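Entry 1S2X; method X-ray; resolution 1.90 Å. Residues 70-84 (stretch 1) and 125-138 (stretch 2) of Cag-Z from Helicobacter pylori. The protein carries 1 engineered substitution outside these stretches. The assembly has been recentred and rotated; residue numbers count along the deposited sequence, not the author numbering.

Stretch 1 70-84: FISFDAYYNYLNNLV
Stretch 2 (125-138) DEVARISDLVASYL

The helix that carries Tyr76 to Val84 and the helix through 125-135, in one chain, pack antiparallel: their N-to-C directions differ by 173° and their axes approach to 10.4 Å. Leu80 lies nearest Val127 (CA to CA 6.6 Å), Tyr76 nearest Ile130 (7.0 Å) and Phe73 nearest Val134 (7.1 Å). Backbone i to i+4 hydrogen bonds maintain both helices, and 628 Å² is buried between the stretches.

Along stretch 2, Glu126 (chi1 m, chi2 m) supplies the polar link. Tyr79 OH donates to Glu126 OE2 at 2.9 Å, while Arg129, one turn on, forms a salt bridge to the same carboxylate, with Arg129 NE 3.0 Å from Glu126 OE1 and Arg129 NH2 3.0 Å from Glu126 OE2. The long tyrosine (chi1 t) thus delivers its hydroxyl to a charged pair, and Glu126 CB still packs on Leu83 CD2 at 3.9 Å.

Val127 (t) points sideways, its CG2 3.9 Å from CD2 of Leu80 (m, t); beta-branched and apolar, it suits this buried site. Ile130, also buried, with chi1 at -93°, points toward stretch 1. Ile130 CG2 lies 3.6 Å from Leu80 CD1 and 4.0 Å from CB of Tyr76 (m), and Ile130 CD1 reaches Tyr79 CE2 at 3.9 Å, so one branched residue packs against three partners.

Leu133 (t, p) extends its flexible apolar end, CD2, to 3.8 Å from Tyr76 CZ. Buried Val134 (t) uses both methyls: Val134 CG2 meets the edge of the Tyr76 ring, 3.5 Å from Tyr76 CD1, and Val134 CG1 sits over a face of Phe73, 3.5 Å from the ring centroid.

The helix ends at Ala135, and a type I turn from Ala135 to Leu138 follows. Within it, Tyr137 (m, chi2 -94°) offers a ring face to the edge of Phe73 (m), centroids 5.2 Å apart and planes at 67°, and to CD1 of Ile71 (chi1 t), 4.0 Å from the Tyr137 ring centroid. Its broad, buried ring gives both apolar partners a face to pack on.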

# COMPACT_ATOMS: atom_id res chain seq x y z
N PHE A 70 -5.77 7.05 -18.16
CA PHE A 70 -4.97 5.90 -17.77
C PHE A 70 -4.61 5.89 -16.30
O PHE A 70 -3.53 5.45 -15.91
CB PHE A 70 -3.70 5.81 -18.64
CG PHE A 70 -4.11 5.40 -20.06
CD1 PHE A 70 -3.82 4.13 -20.52
CD2 PHE A 70 -4.77 6.29 -20.88
CE1 PHE A 70 -4.18 3.75 -21.80
CE2 PHE A 70 -5.14 5.93 -22.16
CZ PHE A 70 -4.86 4.65 -22.60
N ILE A 71 -5.52 6.36 -15.43
CA ILE A 71 -5.21 6.16 -14.02
C ILE A 71 -5.28 4.67 -13.73
O ILE A 71 -6.16 3.95 -14.21
CB ILE A 71 -6.18 6.90 -13.10
CG1 ILE A 71 -5.59 7.33 -11.76
CG2 ILE A 71 -7.38 6.02 -12.79
CD1 ILE A 71 -5.93 6.31 -10.69
N SER A 72 -4.35 4.15 -12.93
CA SER A 72 -4.35 2.71 -12.70
C SER A 72 -3.83 2.39 -11.30
O SER A 72 -2.72 2.77 -10.94
CB SER A 72 -3.50 1.97 -13.74
OG SER A 72 -4.01 0.67 -13.99
N PHE A 73 -4.65 1.68 -10.54
CA PHE A 73 -4.23 1.28 -9.20
C PHE A 73 -3.41 -0.00 -9.27
O PHE A 73 -2.61 -0.26 -8.38
CB PHE A 73 -5.44 1.08 -8.30
CG PHE A 73 -6.25 2.35 -8.09
CD1 PHE A 73 -5.61 3.59 -8.05
CD2 PHE A 73 -7.61 2.27 -7.91
CE1 PHE A 73 -6.35 4.73 -7.84
CE2 PHE A 73 -8.36 3.43 -7.73
CZ PHE A 73 -7.73 4.66 -7.71
N ASP A 74 -3.65 -0.76 -10.34
CA ASP A 74 -2.89 -1.99 -10.57
C ASP A 74 -1.40 -1.76 -10.39
O ASP A 74 -0.67 -2.59 -9.84
CB ASP A 74 -3.24 -2.53 -11.96
CG ASP A 74 -4.69 -3.01 -12.00
OD1 ASP A 74 -5.31 -3.00 -13.08
OD2 ASP A 74 -5.21 -3.39 -10.93
N ALA A 75 -0.92 -0.59 -10.84
CA ALA A 75 0.51 -0.32 -10.69
C ALA A 75 0.92 -0.32 -9.22
O ALA A 75 1.95 -0.88 -8.86
CB ALA A 75 0.83 1.03 -11.31
N TYR A 76 0.11 0.32 -8.37
CA TYR A 76 0.45 0.37 -6.94
C TYR A 76 0.43 -1.05 -6.35
O TYR A 76 1.16 -1.27 -5.39
CB TYR A 76 -0.49 1.26 -6.12
CG TYR A 76 -0.57 2.69 -6.60
CD1 TYR A 76 -1.74 3.43 -6.51
CD2 TYR A 76 0.55 3.30 -7.16
CE1 TYR A 76 -1.79 4.74 -6.96
CE2 TYR A 76 0.50 4.60 -7.61
CZ TYR A 76 -0.67 5.32 -7.50
OH TYR A 76 -0.72 6.62 -7.96
N TYR A 77 -0.39 -1.91 -6.93
CA TYR A 77 -0.51 -3.31 -6.58
C TYR A 77 0.85 -3.98 -6.77
O TYR A 77 1.33 -4.71 -5.90
CB TYR A 77 -1.58 -4.06 -7.39
CG TYR A 77 -1.71 -5.52 -6.99
CD1 TYR A 77 -2.29 -5.86 -5.78
CD2 TYR A 77 -1.25 -6.56 -7.78
CE1 TYR A 77 -2.42 -7.17 -5.37
CE2 TYR A 77 -1.38 -7.88 -7.39
CZ TYR A 77 -1.97 -8.19 -6.18
OH TYR A 77 -2.11 -9.49 -5.76
N ASN A 78 1.45 -3.69 -7.92
CA ASN A 78 2.74 -4.26 -8.29
C ASN A 78 3.86 -3.64 -7.45
O ASN A 78 4.77 -4.36 -7.02
CB ASN A 78 3.03 -4.09 -9.77
CG ASN A 78 2.00 -4.66 -10.73
OD1 ASN A 78 1.21 -5.57 -10.44
ND2 ASN A 78 1.99 -4.11 -11.94
N TYR A 79 3.79 -2.34 -7.22
CA TYR A 79 4.77 -1.68 -6.37
C TYR A 79 4.85 -2.41 -5.03
O TYR A 79 5.93 -2.81 -4.58
CB TYR A 79 4.47 -0.19 -6.15
CG TYR A 79 5.28 0.39 -5.01
CD1 TYR A 79 6.64 0.67 -5.15
CD2 TYR A 79 4.70 0.64 -3.78
CE1 TYR A 79 7.37 1.19 -4.11
CE2 TYR A 79 5.43 1.16 -2.72
CZ TYR A 79 6.77 1.43 -2.89
OH TYR A 79 7.50 1.96 -1.84
N LEU A 80 3.71 -2.60 -4.37
CA LEU A 80 3.70 -3.28 -3.09
C LEU A 80 4.20 -4.71 -3.17
O LEU A 80 4.95 -5.12 -2.27
CB LEU A 80 2.29 -3.26 -2.49
CG LEU A 80 1.89 -1.86 -2.02
CD1 LEU A 80 0.42 -1.83 -1.64
CD2 LEU A 80 2.80 -1.43 -0.88
N ASN A 81 3.80 -5.45 -4.20
CA ASN A 81 4.29 -6.82 -4.33
C ASN A 81 5.81 -6.84 -4.46
O ASN A 81 6.50 -7.60 -3.80
CB ASN A 81 3.64 -7.52 -5.53
CG ASN A 81 3.91 -9.01 -5.57
OD1 ASN A 81 3.07 -9.83 -5.17
ND2 ASN A 81 5.10 -9.39 -6.04
N ASN A 82 6.36 -5.99 -5.32
CA ASN A 82 7.80 -5.89 -5.52
C ASN A 82 8.52 -5.56 -4.21
O ASN A 82 9.52 -6.18 -3.86
CB ASN A 82 8.13 -4.80 -6.54
CG ASN A 82 7.56 -5.13 -7.90
OD1 ASN A 82 6.99 -6.21 -8.08
ND2 ASN A 82 7.73 -4.21 -8.85
N LEU A 83 8.00 -4.55 -3.51
CA LEU A 83 8.55 -4.13 -2.23
C LEU A 83 8.53 -5.25 -1.20
O LEU A 83 9.51 -5.51 -0.51
CB LEU A 83 7.74 -2.94 -1.67
CG LEU A 83 8.23 -2.48 -0.29
CD1 LEU A 83 8.83 -1.10 -0.40
CD2 LEU A 83 7.10 -2.52 0.72
N VAL A 84 7.37 -5.90 -1.08
CA VAL A 84 7.22 -6.98 -0.11
C VAL A 84 8.19 -8.12 -0.40
O VAL A 84 8.79 -8.66 0.54
CB VAL A 84 5.78 -7.51 -0.08
CG1 VAL A 84 5.67 -8.81 0.71
CG2 VAL A 84 4.87 -6.44 0.50
N ASP A 125 3.35 -0.75 6.83
CA ASP A 125 3.20 0.70 6.76
C ASP A 125 3.19 1.14 5.31
O ASP A 125 2.52 2.10 4.93
CB ASP A 125 4.31 1.44 7.50
CG ASP A 125 4.26 1.28 9.00
OD1 ASP A 125 3.28 0.71 9.53
OD2 ASP A 125 5.22 1.73 9.67
N GLU A 126 3.94 0.46 4.44
CA GLU A 126 3.90 0.95 3.06
C GLU A 126 2.57 0.60 2.40
O GLU A 126 2.08 1.39 1.59
CB GLU A 126 5.07 0.43 2.22
CG GLU A 126 6.35 1.22 2.40
CD GLU A 126 6.25 2.60 1.78
OE1 GLU A 126 6.31 3.59 2.53
OE2 GLU A 126 6.09 2.70 0.54
N VAL A 127 1.97 -0.54 2.73
CA VAL A 127 0.64 -0.88 2.23
C VAL A 127 -0.41 0.10 2.73
O VAL A 127 -1.33 0.48 2.00
CB VAL A 127 0.20 -2.30 2.65
CG1 VAL A 127 -1.23 -2.55 2.23
CG2 VAL A 127 1.11 -3.37 2.06
N ALA A 128 -0.33 0.56 3.97
CA ALA A 128 -1.28 1.55 4.50
C ALA A 128 -1.12 2.91 3.82
O ALA A 128 -2.04 3.68 3.58
CB ALA A 128 -1.09 1.73 6.00
N ARG A 129 0.12 3.25 3.49
CA ARG A 129 0.33 4.52 2.82
C ARG A 129 -0.31 4.49 1.44
O ARG A 129 -1.00 5.40 0.98
CB ARG A 129 1.83 4.78 2.78
CG ARG A 129 2.24 5.94 1.90
CD ARG A 129 3.73 6.21 2.05
NE ARG A 129 4.50 5.48 1.05
CZ ARG A 129 4.66 5.90 -0.20
NH1 ARG A 129 4.13 7.05 -0.59
NH2 ARG A 129 5.37 5.18 -1.05
N ILE A 130 -0.06 3.39 0.73
CA ILE A 130 -0.61 3.22 -0.61
C ILE A 130 -2.12 3.10 -0.51
O ILE A 130 -2.82 3.64 -1.37
CB ILE A 130 -0.04 2.01 -1.36
CG1 ILE A 130 1.18 2.34 -2.23
CG2 ILE A 130 -1.11 1.37 -2.22
CD1 ILE A 130 2.25 3.14 -1.52
N SER A 131 -2.59 2.39 0.53
CA SER A 131 -4.03 2.27 0.71
C SER A 131 -4.70 3.64 0.92
O SER A 131 -5.73 3.92 0.30
CB SER A 131 -4.36 1.38 1.90
OG SER A 131 -5.77 1.27 2.00
N ASP A 132 -4.12 4.48 1.76
CA ASP A 132 -4.59 5.84 1.97
C ASP A 132 -4.56 6.66 0.69
O ASP A 132 -5.49 7.39 0.37
CB ASP A 132 -3.72 6.52 3.04
CG ASP A 132 -4.02 6.08 4.45
OD1 ASP A 132 -3.22 6.41 5.35
OD2 ASP A 132 -5.04 5.41 4.69
N LEU A 133 -3.51 6.55 -0.12
CA LEU A 133 -3.49 7.29 -1.37
C LEU A 133 -4.60 6.85 -2.32
O LEU A 133 -5.25 7.66 -2.97
CB LEU A 133 -2.12 7.11 -2.05
CG LEU A 133 -1.94 7.69 -3.45
CD1 LEU A 133 -1.85 9.21 -3.43
CD2 LEU A 133 -0.69 7.08 -4.09
N VAL A 134 -4.84 5.54 -2.41
CA VAL A 134 -5.84 5.11 -3.40
C VAL A 134 -7.24 5.53 -2.96
O VAL A 134 -8.05 5.93 -3.79
CB VAL A 134 -5.77 3.59 -3.62
CG1 VAL A 134 -6.95 3.11 -4.45
CG2 VAL A 134 -4.46 3.24 -4.31
N ALA A 135 -7.46 5.45 -1.65
CA ALA A 135 -8.71 5.88 -1.08
C ALA A 135 -8.94 7.38 -1.34
O ALA A 135 -10.09 7.79 -1.50
CB ALA A 135 -8.76 5.61 0.42
N SER A 136 -7.89 8.19 -1.38
CA SER A 136 -8.07 9.62 -1.62
C SER A 136 -8.51 9.98 -3.03
O SER A 136 -8.74 11.17 -3.25
CB SER A 136 -6.75 10.36 -1.31
OG SER A 136 -5.92 10.28 -2.46
N TYR A 137 -8.65 9.03 -3.97
CA TYR A 137 -9.23 9.34 -5.29
C TYR A 137 -10.75 9.54 -5.25
O TYR A 137 -11.41 9.94 -6.21
CB TYR A 137 -8.89 8.21 -6.28
CG TYR A 137 -7.53 8.45 -6.93
CD1 TYR A 137 -7.46 9.11 -8.15
CD2 TYR A 137 -6.35 8.04 -6.31
CE1 TYR A 137 -6.24 9.35 -8.76
CE2 TYR A 137 -5.13 8.28 -6.91
CZ TYR A 137 -5.09 8.93 -8.13
OH TYR A 137 -3.88 9.17 -8.75
N LEU A 138 -11.37 9.26 -4.12
CA LEU A 138 -12.70 9.77 -3.77
C LEU A 138 -12.43 10.88 -2.76
O LEU A 138 -12.27 10.61 -1.57
CB LEU A 138 -13.63 8.70 -3.19
CG LEU A 138 -15.03 9.20 -2.78
CD1 LEU A 138 -15.76 9.75 -4.01
CD2 LEU A 138 -15.84 8.10 -2.10